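Local coordinates for glycosyl hydrolases family 2, sugar binding domain protein (Bacteroides uniformis str. 3978 T3 ii, PDB 6D1P), which probably hydrolyses O-glycosidic bonds as a beta-glucuronidase of glycosyl hydrolase family 2 from a human gut bacterium, at residues F578-S582 and Q601-K607; S517-M523 and D547-I553; K354-A358 and F613-S618; K607-Y611 and H624-W630. All coordinates share one frame; numbering follows the deposited sequence.

Contact 1 (F578-S582 and Q601-K607); sequences FKDFS and QRDGTPK. With NA (sodium ion), chain C.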
# COMPACT_ATOMS: atom_id res chain seq x y z
N PHE A 578 22.85 -3.73 -19.71
CA PHE A 578 22.30 -4.58 -20.77
C PHE A 578 20.83 -4.27 -21.03
O PHE A 578 20.41 -4.11 -22.18
CB PHE A 578 22.46 -6.06 -20.42
CG PHE A 578 21.87 -6.99 -21.45
CD1 PHE A 578 22.39 -7.05 -22.74
CD2 PHE A 578 20.77 -7.79 -21.13
CE1 PHE A 578 21.83 -7.90 -23.71
CE2 PHE A 578 20.21 -8.64 -22.08
CZ PHE A 578 20.73 -8.70 -23.38
N LYS A 579 20.03 -4.16 -19.95
CA LYS A 579 18.58 -4.16 -20.03
C LYS A 579 17.99 -3.02 -19.20
O LYS A 579 18.41 -2.80 -18.06
CB LYS A 579 18.03 -5.51 -19.53
CG LYS A 579 16.55 -5.73 -19.81
CD LYS A 579 16.17 -7.20 -19.57
CE LYS A 579 16.18 -7.52 -18.06
NZ LYS A 579 16.45 -8.96 -17.90
N ASP A 580 17.03 -2.30 -19.79
CA ASP A 580 16.21 -1.35 -19.04
C ASP A 580 15.73 -1.99 -17.75
O ASP A 580 15.27 -3.13 -17.74
CB ASP A 580 15.00 -0.93 -19.88
CG ASP A 580 15.35 -0.01 -21.01
OD1 ASP A 580 16.56 0.27 -21.19
OD2 ASP A 580 14.42 0.45 -21.74
N PHE A 581 15.85 -1.25 -16.65
CA PHE A 581 15.46 -1.79 -15.35
C PHE A 581 14.81 -0.69 -14.54
O PHE A 581 14.98 0.51 -14.81
CB PHE A 581 16.67 -2.36 -14.61
CG PHE A 581 17.63 -1.31 -14.14
CD1 PHE A 581 18.63 -0.85 -14.98
CD2 PHE A 581 17.50 -0.75 -12.86
CE1 PHE A 581 19.50 0.14 -14.56
CE2 PHE A 581 18.36 0.23 -12.44
CZ PHE A 581 19.38 0.67 -13.29
N SER A 582 14.03 -1.10 -13.54
CA SER A 582 13.30 -0.13 -12.74
C SER A 582 14.20 0.53 -11.70
O SER A 582 15.03 -0.12 -11.06
CB SER A 582 12.13 -0.80 -12.02
OG SER A 582 11.47 0.14 -11.17
N GLN A 601 14.85 -3.80 -23.99
CA GLN A 601 13.78 -3.33 -23.12
C GLN A 601 13.69 -4.20 -21.87
O GLN A 601 14.30 -5.27 -21.78
CB GLN A 601 12.44 -3.34 -23.86
CG GLN A 601 12.32 -2.28 -24.91
CD GLN A 601 10.93 -2.23 -25.50
OE1 GLN A 601 9.92 -2.23 -24.76
NE2 GLN A 601 10.86 -2.20 -26.83
N ARG A 602 12.87 -3.75 -20.92
CA ARG A 602 12.80 -4.44 -19.64
C ARG A 602 12.23 -5.85 -19.77
O ARG A 602 12.47 -6.68 -18.88
CB ARG A 602 11.98 -3.60 -18.66
CG ARG A 602 12.07 -4.06 -17.22
CD ARG A 602 11.58 -2.98 -16.28
NE ARG A 602 11.71 -3.43 -14.91
CZ ARG A 602 10.68 -3.73 -14.12
NH1 ARG A 602 9.43 -3.60 -14.54
NH2 ARG A 602 10.93 -4.13 -12.88
N ASP A 603 11.51 -6.16 -20.86
CA ASP A 603 11.05 -7.52 -21.10
C ASP A 603 12.01 -8.32 -21.96
O ASP A 603 11.69 -9.45 -22.35
CB ASP A 603 9.63 -7.52 -21.72
CG ASP A 603 9.59 -6.93 -23.14
OD1 ASP A 603 10.65 -6.51 -23.66
OD2 ASP A 603 8.49 -6.88 -23.75
N GLY A 604 13.17 -7.77 -22.29
CA GLY A 604 14.12 -8.44 -23.15
C GLY A 604 13.98 -8.15 -24.62
O GLY A 604 14.75 -8.67 -25.41
N THR A 605 13.01 -7.33 -25.01
CA THR A 605 12.89 -6.97 -26.41
C THR A 605 14.10 -6.14 -26.81
O THR A 605 14.35 -5.10 -26.19
CB THR A 605 11.60 -6.19 -26.68
OG1 THR A 605 10.47 -6.90 -26.14
CG2 THR A 605 11.43 -5.98 -28.18
N PRO A 606 14.87 -6.55 -27.82
CA PRO A 606 16.08 -5.80 -28.19
C PRO A 606 15.78 -4.43 -28.78
O PRO A 606 14.90 -4.27 -29.63
CB PRO A 606 16.76 -6.70 -29.22
CG PRO A 606 16.24 -8.09 -28.91
CD PRO A 606 14.85 -7.91 -28.38
N LYS A 607 16.52 -3.42 -28.31
CA LYS A 607 16.64 -2.17 -29.03
C LYS A 607 17.61 -2.35 -30.20
O LYS A 607 18.32 -3.35 -30.29
CB LYS A 607 17.15 -1.05 -28.11
CG LYS A 607 16.41 -0.88 -26.78
CD LYS A 607 16.96 0.31 -26.01
CE LYS A 607 16.36 0.40 -24.61
NZ LYS A 607 17.00 1.42 -23.70
NA NA C . 15.90 -5.27 -16.29
O HOH W 1 11.86 -0.97 -21.45
O HOH W 2 18.63 -5.72 -15.79
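Lys607 NZ is held by three oxygens: it makes a 2.8 Å salt bridge to Asp580 OD1, arriving on the syn lone pair of that oxygen, and it also hydrogen-bonds to the carbonyls of Gly598 and Ser517. The lysine reaches this point because its chain stays extended beyond CG, with chi2, chi3 and chi4 all near 180°. The second carboxylate oxygen is tied indirectly, since one water donates to Asp580 OD2 at 2.9 Å and accepts from Arg602 N. Residues 578-582 follow barrel strand 572-574 of the TIM barrel, and Gln601 to Gly604 form a type I beta turn packed on them. The Asp580 carbonyl has two roles here. Asp580 O binds the sodium ion at 2.7 Å, with a water and Asp333 as further ligands, and Arg602 CA makes a CA-H...O contact to Asp580 O at 3.4 Å. Arg602 runs extended from CG to NE and brings its guanidinium under Ser582 CB, which lies over one face, 3.6 Å from Arg602 NH2. That guanidinium forms a salt bridge to Asp333, so one aspartate serves both arginine and metal. Lys579 lays its CG 3.0 Å from Gln601 O, while its NZ pairs with Glu349.

Contact 2 (S517-M523 and D547-I553); sequences SHAGRHM and DWSESYI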
# COMPACT_ATOMS: atom_id res chain seq x y z
N SER A 517 18.23 5.46 -23.90
CA SER A 517 17.49 5.63 -25.13
C SER A 517 16.08 5.09 -24.94
O SER A 517 15.89 3.98 -24.46
CB SER A 517 18.19 4.95 -26.32
OG SER A 517 18.37 3.57 -26.12
N HIS A 518 15.11 5.91 -25.30
CA HIS A 518 13.69 5.58 -25.32
C HIS A 518 13.47 4.67 -26.52
O HIS A 518 13.51 5.12 -27.66
CB HIS A 518 12.90 6.88 -25.45
CG HIS A 518 11.44 6.77 -25.14
ND1 HIS A 518 10.95 5.94 -24.16
CD2 HIS A 518 10.39 7.46 -25.62
CE1 HIS A 518 9.64 6.10 -24.08
NE2 HIS A 518 9.27 7.02 -24.96
N ALA A 519 13.31 3.37 -26.26
CA ALA A 519 13.07 2.42 -27.34
C ALA A 519 12.00 2.94 -28.29
O ALA A 519 10.93 3.42 -27.86
CB ALA A 519 12.65 1.06 -26.77
N GLY A 520 12.33 2.92 -29.58
CA GLY A 520 11.44 3.35 -30.65
C GLY A 520 11.43 4.83 -30.96
O GLY A 520 10.68 5.25 -31.84
N ARG A 521 12.22 5.64 -30.25
CA ARG A 521 12.40 7.04 -30.62
C ARG A 521 13.66 7.18 -31.47
O ARG A 521 14.70 6.61 -31.13
CB ARG A 521 12.49 7.92 -29.37
CG ARG A 521 12.85 9.36 -29.64
CD ARG A 521 13.01 10.12 -28.33
NE ARG A 521 11.71 10.39 -27.72
CZ ARG A 521 11.55 10.75 -26.45
NH1 ARG A 521 12.60 10.87 -25.65
NH2 ARG A 521 10.33 10.98 -25.97
N HIS A 522 13.57 7.93 -32.58
CA HIS A 522 14.70 8.15 -33.49
C HIS A 522 14.75 9.63 -33.88
O HIS A 522 13.91 10.44 -33.48
CB HIS A 522 14.61 7.25 -34.72
CG HIS A 522 14.34 5.82 -34.39
ND1 HIS A 522 15.35 4.92 -34.09
CD2 HIS A 522 13.17 5.15 -34.24
CE1 HIS A 522 14.81 3.75 -33.81
NE2 HIS A 522 13.49 3.86 -33.89
N MET A 523 15.75 9.97 -34.69
CA MET A 523 15.97 11.36 -35.08
C MET A 523 16.84 11.41 -36.33
O MET A 523 17.90 10.77 -36.37
CB MET A 523 16.61 12.14 -33.92
CG MET A 523 17.04 13.55 -34.26
SD MET A 523 15.73 14.55 -34.97
CE MET A 523 14.43 14.39 -33.74
N ASP A 547 18.03 14.23 -26.86
CA ASP A 547 16.63 13.87 -26.95
C ASP A 547 16.34 12.43 -26.54
O ASP A 547 15.21 11.96 -26.69
CB ASP A 547 16.11 14.13 -28.37
CG ASP A 547 16.76 13.21 -29.42
OD1 ASP A 547 17.65 12.40 -29.06
OD2 ASP A 547 16.37 13.32 -30.61
N TRP A 548 17.35 11.70 -26.05
CA TRP A 548 17.20 10.32 -25.58
C TRP A 548 16.75 9.37 -26.70
O TRP A 548 16.21 8.28 -26.42
CB TRP A 548 16.26 10.25 -24.37
CG TRP A 548 16.87 10.85 -23.08
CD1 TRP A 548 17.68 11.95 -22.99
CD2 TRP A 548 16.76 10.33 -21.75
NE1 TRP A 548 18.06 12.17 -21.68
CE2 TRP A 548 17.51 11.18 -20.90
CE3 TRP A 548 16.08 9.24 -21.18
CZ2 TRP A 548 17.60 10.98 -19.52
CZ3 TRP A 548 16.18 9.03 -19.82
CH2 TRP A 548 16.93 9.90 -19.00
N SER A 549 17.00 9.72 -27.96
CA SER A 549 16.68 8.86 -29.09
C SER A 549 17.65 7.68 -29.19
O SER A 549 18.77 7.70 -28.67
CB SER A 549 16.74 9.65 -30.39
OG SER A 549 18.11 9.94 -30.67
N GLU A 550 17.19 6.63 -29.86
CA GLU A 550 18.11 5.55 -30.22
C GLU A 550 19.16 6.04 -31.21
O GLU A 550 20.28 5.53 -31.20
CB GLU A 550 17.34 4.37 -30.80
CG GLU A 550 16.41 3.69 -29.77
CD GLU A 550 15.99 2.27 -30.16
OE1 GLU A 550 16.86 1.37 -30.30
OE2 GLU A 550 14.76 2.07 -30.33
N SER A 551 18.81 7.02 -32.04
CA SER A 551 19.73 7.53 -33.04
C SER A 551 21.00 8.06 -32.40
O SER A 551 22.11 7.80 -32.88
CB SER A 551 19.06 8.62 -33.86
OG SER A 551 17.91 8.11 -34.51
N TYR A 552 20.84 8.79 -31.29
CA TYR A 552 22.01 9.32 -30.62
C TYR A 552 22.82 8.19 -30.00
O TYR A 552 24.04 8.09 -30.23
CB TYR A 552 21.62 10.35 -29.57
CG TYR A 552 22.83 10.78 -28.81
CD1 TYR A 552 23.78 11.63 -29.39
CD2 TYR A 552 23.08 10.30 -27.53
CE1 TYR A 552 24.93 12.01 -28.69
CE2 TYR A 552 24.23 10.67 -26.83
CZ TYR A 552 25.15 11.53 -27.41
OH TYR A 552 26.27 11.89 -26.71
N ILE A 553 22.17 7.31 -29.24
CA ILE A 553 22.96 6.36 -28.47
C ILE A 553 23.67 5.37 -29.38
O ILE A 553 24.73 4.84 -29.01
CB ILE A 553 22.10 5.65 -27.41
CG1 ILE A 553 22.97 5.27 -26.21
CG2 ILE A 553 21.43 4.41 -27.99
CD1 ILE A 553 23.47 6.46 -25.42
O HOH W 3 19.07 1.79 -28.47
O HOH W 4 14.39 11.93 -31.24
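The loop 517-523 runs past the start of helix 550-564 and approaches it twice: Ser517 CA lies 4.7 Å from Trp548 CA, and His522 CA 4.9 Å from Ser549 CA. Between these points the loop makes a type II beta turn from His518 to Arg521. A backbone bond marks each end of the turn, His518 N to Trp548 O at 2.8 Å and Glu550 N to Arg521 O, also 2.8 Å. Glu550 CG lies anti to the carbonyl carbon (chi1 -66°), and the chain extends beyond it to the turn: Gly520 N donates to Glu550 OE2 at 2.7 Å and 177°, on the anti side, while a water links Glu550 OE1 to Ser517 OG. Strands 510-511 and 572-574 are parallel neighbours in the TIM barrel with helix 550-564 between them in sequence, a beta-alpha-beta crossover; the contact lies at the N-terminal end of its helix. Ser549 is the N-cap, with OG accepting from Tyr552 N and donating to Asp547 OD1, which also takes Ser549 N in an Asx turn. Two residues on, Ser551 OG accepts from Met523 N at 2.9 Å and bonds to Tyr626. His518 CD2 lies over one face of the Arg521 guanidinium, whose NH2 reaches Ala777.

Contact 3 (K354-A358 and F613-S618); sequences KEMGA and FQSYWS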
# COMPACT_ATOMS: atom_id res chain seq x y z
N LYS A 354 25.41 -13.40 -24.02
CA LYS A 354 26.46 -14.16 -24.69
C LYS A 354 26.39 -13.99 -26.20
O LYS A 354 27.41 -13.72 -26.85
CB LYS A 354 26.37 -15.63 -24.31
CG LYS A 354 27.43 -16.49 -24.99
CD LYS A 354 28.81 -16.23 -24.42
CE LYS A 354 29.88 -17.02 -25.17
NZ LYS A 354 31.15 -17.03 -24.40
N GLU A 355 25.19 -14.08 -26.77
CA GLU A 355 25.00 -13.91 -28.21
C GLU A 355 25.30 -12.50 -28.68
O GLU A 355 25.48 -12.29 -29.89
CB GLU A 355 23.57 -14.27 -28.60
CG GLU A 355 23.32 -15.74 -28.46
CD GLU A 355 21.86 -16.10 -28.50
OE1 GLU A 355 21.04 -15.23 -28.89
OE2 GLU A 355 21.54 -17.25 -28.13
N MET A 356 25.28 -11.51 -27.78
CA MET A 356 25.66 -10.16 -28.15
C MET A 356 27.17 -10.05 -28.32
O MET A 356 27.66 -9.11 -28.96
CB MET A 356 25.16 -9.16 -27.10
CG MET A 356 25.27 -7.69 -27.50
SD MET A 356 24.84 -6.56 -26.13
CE MET A 356 25.89 -7.23 -24.84
N GLY A 357 27.93 -11.00 -27.80
CA GLY A 357 29.36 -11.00 -27.96
C GLY A 357 30.12 -10.47 -26.78
O GLY A 357 31.34 -10.31 -26.89
N ALA A 358 29.44 -10.15 -25.68
CA ALA A 358 30.10 -9.81 -24.43
C ALA A 358 30.89 -11.00 -23.92
O ALA A 358 30.56 -12.15 -24.18
CB ALA A 358 29.08 -9.39 -23.37
N PHE A 613 26.39 -3.35 -30.73
CA PHE A 613 27.34 -4.17 -29.96
C PHE A 613 27.58 -5.50 -30.64
O PHE A 613 28.73 -5.97 -30.71
CB PHE A 613 26.84 -4.40 -28.52
CG PHE A 613 27.11 -3.23 -27.59
CD1 PHE A 613 28.36 -3.04 -27.04
CD2 PHE A 613 26.11 -2.32 -27.30
CE1 PHE A 613 28.63 -1.98 -26.22
CE2 PHE A 613 26.36 -1.24 -26.45
CZ PHE A 613 27.62 -1.07 -25.92
N GLN A 614 26.52 -6.14 -31.13
CA GLN A 614 26.67 -7.48 -31.69
C GLN A 614 27.57 -7.43 -32.92
O GLN A 614 28.45 -8.29 -33.09
CB GLN A 614 25.31 -8.08 -32.04
CG GLN A 614 25.33 -9.57 -32.38
CD GLN A 614 23.93 -10.14 -32.57
OE1 GLN A 614 23.14 -9.62 -33.37
NE2 GLN A 614 23.60 -11.20 -31.82
N SER A 615 27.40 -6.41 -33.76
CA SER A 615 28.19 -6.30 -34.97
C SER A 615 29.67 -6.13 -34.67
O SER A 615 30.50 -6.48 -35.51
CB SER A 615 27.68 -5.14 -35.81
OG SER A 615 27.96 -3.91 -35.19
N TYR A 616 30.02 -5.61 -33.49
CA TYR A 616 31.42 -5.41 -33.11
C TYR A 616 31.99 -6.58 -32.32
O TYR A 616 33.19 -6.83 -32.39
CB TYR A 616 31.56 -4.15 -32.26
CG TYR A 616 31.80 -2.85 -33.00
CD1 TYR A 616 33.09 -2.43 -33.30
CD2 TYR A 616 30.74 -2.01 -33.34
CE1 TYR A 616 33.33 -1.23 -33.96
CE2 TYR A 616 30.97 -0.80 -34.00
CZ TYR A 616 32.27 -0.42 -34.30
OH TYR A 616 32.53 0.78 -34.95
N TRP A 617 31.15 -7.30 -31.59
CA TRP A 617 31.65 -8.25 -30.61
C TRP A 617 31.39 -9.70 -30.96
O TRP A 617 32.16 -10.57 -30.54
CB TRP A 617 31.02 -7.97 -29.23
CG TRP A 617 31.55 -6.76 -28.54
CD1 TRP A 617 32.53 -5.90 -29.00
CD2 TRP A 617 31.16 -6.27 -27.25
NE1 TRP A 617 32.76 -4.91 -28.07
CE2 TRP A 617 31.94 -5.11 -26.99
CE3 TRP A 617 30.23 -6.69 -26.29
CZ2 TRP A 617 31.80 -4.37 -25.81
CZ3 TRP A 617 30.10 -5.94 -25.11
CH2 TRP A 617 30.88 -4.80 -24.89
N SER A 618 30.31 -9.97 -31.67
CA SER A 618 29.93 -11.35 -31.95
C SER A 618 30.79 -11.91 -33.07
O SER A 618 31.08 -11.22 -34.05
CB SER A 618 28.46 -11.43 -32.34
OG SER A 618 28.07 -12.77 -32.50
O HOH W 5 25.90 -14.38 -32.01
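Gln614 crosses from helix 609-617 to the C-terminal end of helix 343-356. CB lies 4.0 Å from Met356 O; with CG anti to the backbone N (chi1 -169°) and the chain extended, CG and CD then pass Glu355 O. At the tip, Gln614 NE2 donates to Glu355 O at 2.9 Å, with an N-H...O angle of 176°. The acceptor lies in the amide plane of the glutamine, but the donor stands 51° above the carbonyl plane of Glu355. A water also donates to Glu355 O and bridges it to Ser618 OG, which hydrogen-bonds to Lys620 N as well. An alanine here is likely to leave Glu355 O without its side-chain donor and to open a gap between the two helices.

The helices follow strands 321-329 and 572-574, which pair in parallel, so the contact joins the parts of the TIM barrel that meet where it closes. Gly357 ends helix 343-356 in a Schellman motif, and a CB there would clash with Trp617 C and Ser618 N; Gly357 CA comes 4.0 Å from Ser618 CA. Met356 CG packs on Phe613 CB at 3.8 Å, and Met356 SD stands 5.1 Å from the centroid of the Phe613 ring, an oblique Met-aromatic contact. Trp617 CZ3 meets Ala358 CB at 4.0 Å, and the Trp617 ring also carries a cation-pi contact with Arg326. Met356 O receives Gln614 CA at 3.3 Å as a CA-H...O contact. The chemistry thus implies that carbonyls at one helix end are met by an amide N-H and a CA-H of the other helix, with apolar and sulfur-aromatic packing beside them.

Contact 4 (K607-Y611 and H624-W630); sequences KESYY and HIYGHSW
Glu608, near the start of helix 609-617, inserts its carboxylate into the chain that leaves strand 623-625, where Gly627 to Trp630 form a type I beta turn; the contact joins the last TIM-barrel helix to the beta-sheet region that follows it.

Hydrogen bonds dominate. Glu608 OE1 accepts from His624 NE2 at 2.7 Å, a His-carboxylate bond in the plane of the ring, and from Gly627 N at 2.8 Å; the two donors come from opposite faces of the carboxylate plane. His628 N adds a weak third bond. Glu608 OE2 takes Ser629 N at 2.8 Å from above the plane and Ser629 OG at 2.9 Å on its anti lone pair. The chain bends at chi2 (-147°) on its way to these donors. So many N-H and O-H groups round a buried carboxylate would probably favour its ionised form. Replacing Glu608 with an alanine would probably strand the turn amides and His624 NE2 without their acceptor.

Aromatic packing fixes the histidine from another direction. The Tyr611 and His624 rings form an offset stack, centroids 3.9 Å apart and planes at 8°, while Tyr611 CB makes a CH-pi contact over the same imidazole. The other face of Tyr611 is met by the Tyr610 ring.

One edge contact is added by Tyr626, whose OH bonds to Ser551: in the plane of its ring, Tyr626 CD1 lies 3.6 Å from Glu608 OE1.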
# COMPACT_ATOMS: atom_id res chain seq x y z
N LYS A 607 16.52 -3.42 -28.31
CA LYS A 607 16.64 -2.17 -29.03
C LYS A 607 17.61 -2.35 -30.20
O LYS A 607 18.32 -3.35 -30.29
CB LYS A 607 17.15 -1.05 -28.11
CG LYS A 607 16.41 -0.88 -26.78
CD LYS A 607 16.96 0.31 -26.01
CE LYS A 607 16.36 0.40 -24.61
NZ LYS A 607 17.00 1.42 -23.70
N GLU A 608 17.65 -1.36 -31.08
CA GLU A 608 18.56 -1.48 -32.22
C GLU A 608 20.01 -1.25 -31.82
O GLU A 608 20.92 -1.62 -32.59
CB GLU A 608 18.11 -0.52 -33.32
CG GLU A 608 16.62 -0.70 -33.64
CD GLU A 608 16.26 -0.46 -35.10
OE1 GLU A 608 16.99 -0.95 -36.02
OE2 GLU A 608 15.25 0.23 -35.32
N SER A 609 20.27 -0.71 -30.63
CA SER A 609 21.63 -0.63 -30.14
C SER A 609 22.20 -2.00 -29.79
O SER A 609 23.42 -2.15 -29.75
CB SER A 609 21.69 0.26 -28.92
OG SER A 609 20.68 -0.12 -28.01
N TYR A 610 21.35 -2.99 -29.49
CA TYR A 610 21.85 -4.34 -29.23
C TYR A 610 22.67 -4.86 -30.40
O TYR A 610 23.63 -5.62 -30.20
CB TYR A 610 20.67 -5.28 -28.92
CG TYR A 610 21.04 -6.75 -28.76
CD1 TYR A 610 21.06 -7.62 -29.86
CD2 TYR A 610 21.33 -7.29 -27.50
CE1 TYR A 610 21.38 -8.98 -29.72
CE2 TYR A 610 21.67 -8.65 -27.35
CZ TYR A 610 21.69 -9.49 -28.47
OH TYR A 610 22.01 -10.83 -28.32
N TYR A 611 22.33 -4.46 -31.64
CA TYR A 611 23.01 -4.93 -32.84
C TYR A 611 24.29 -4.16 -33.11
O TYR A 611 25.22 -4.69 -33.74
CB TYR A 611 22.06 -4.84 -34.04
CG TYR A 611 20.79 -5.61 -33.75
CD1 TYR A 611 20.79 -7.00 -33.80
CD2 TYR A 611 19.62 -4.96 -33.36
CE1 TYR A 611 19.67 -7.72 -33.50
CE2 TYR A 611 18.46 -5.70 -33.05
CZ TYR A 611 18.51 -7.08 -33.12
OH TYR A 611 17.44 -7.87 -32.84
N HIS A 624 22.17 -6.17 -39.67
CA HIS A 624 21.01 -5.47 -39.13
C HIS A 624 20.97 -4.07 -39.73
O HIS A 624 21.83 -3.24 -39.41
CB HIS A 624 21.03 -5.38 -37.60
CG HIS A 624 19.84 -4.65 -37.01
ND1 HIS A 624 18.72 -5.31 -36.54
CD2 HIS A 624 19.60 -3.33 -36.83
CE1 HIS A 624 17.85 -4.42 -36.09
NE2 HIS A 624 18.36 -3.22 -36.26
N ILE A 625 19.98 -3.82 -40.57
CA ILE A 625 19.72 -2.47 -41.03
C ILE A 625 19.14 -1.67 -39.87
O ILE A 625 18.16 -2.09 -39.24
CB ILE A 625 18.76 -2.48 -42.22
CG1 ILE A 625 19.30 -3.39 -43.33
CG2 ILE A 625 18.49 -1.06 -42.68
CD1 ILE A 625 18.25 -3.80 -44.35
N TYR A 626 19.74 -0.52 -39.59
CA TYR A 626 19.20 0.32 -38.54
C TYR A 626 17.90 0.95 -39.01
O TYR A 626 17.87 1.68 -40.00
CB TYR A 626 20.23 1.38 -38.12
CG TYR A 626 19.63 2.45 -37.25
CD1 TYR A 626 18.81 2.13 -36.16
CD2 TYR A 626 19.85 3.80 -37.53
CE1 TYR A 626 18.25 3.13 -35.38
CE2 TYR A 626 19.29 4.79 -36.75
CZ TYR A 626 18.50 4.45 -35.68
OH TYR A 626 17.94 5.45 -34.91
N GLY A 627 16.81 0.68 -38.28
CA GLY A 627 15.54 1.30 -38.56
C GLY A 627 14.35 0.35 -38.55
O GLY A 627 13.27 0.74 -38.98
N HIS A 628 14.53 -0.88 -38.07
CA HIS A 628 13.39 -1.79 -37.93
C HIS A 628 12.27 -1.17 -37.10
O HIS A 628 11.08 -1.40 -37.37
CB HIS A 628 13.84 -3.09 -37.27
CG HIS A 628 14.57 -4.02 -38.18
ND1 HIS A 628 14.00 -5.19 -38.65
CD2 HIS A 628 15.82 -3.99 -38.68
CE1 HIS A 628 14.87 -5.82 -39.41
NE2 HIS A 628 15.98 -5.12 -39.45
N SER A 629 12.62 -0.39 -36.07
CA SER A 629 11.64 0.27 -35.22
C SER A 629 11.46 1.74 -35.57
O SER A 629 10.96 2.51 -34.75
CB SER A 629 12.02 0.11 -33.74
OG SER A 629 13.14 0.92 -33.38
N TRP A 630 11.83 2.13 -36.79
CA TRP A 630 11.72 3.52 -37.25
C TRP A 630 10.76 3.55 -38.44
O TRP A 630 11.19 3.36 -39.59
CB TRP A 630 13.11 4.07 -37.59
CG TRP A 630 13.18 5.54 -37.85
CD1 TRP A 630 12.13 6.40 -38.07
CD2 TRP A 630 14.37 6.34 -37.92
NE1 TRP A 630 12.60 7.68 -38.28
CE2 TRP A 630 13.97 7.67 -38.18
CE3 TRP A 630 15.74 6.06 -37.78
CZ2 TRP A 630 14.89 8.71 -38.32
CZ3 TRP A 630 16.65 7.10 -37.90
CH2 TRP A 630 16.22 8.40 -38.17

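Overall arrangement
From the N terminus, contact 3 opens first, at 354-358, and closes only at 613-618, a span of some 255 residues that joins the helix after strand 321-329 to helix 609-617. Within that span contacts 2 and 1 form in series: contact 2 shuts a short loop at the head of helix 550-564, and contact 1 then shuts the one after strand 572-574. Contact 4 starts at Lys607, which it shares with contact 1, and ends past strand 623-625, so it crosses contact 3 along helix 609-617. Contacts 2 and 4 also touch. Because contacts 3 and 4 share helix 609-617, the helix that packs at the barrel's closure also holds the following beta-sheet region.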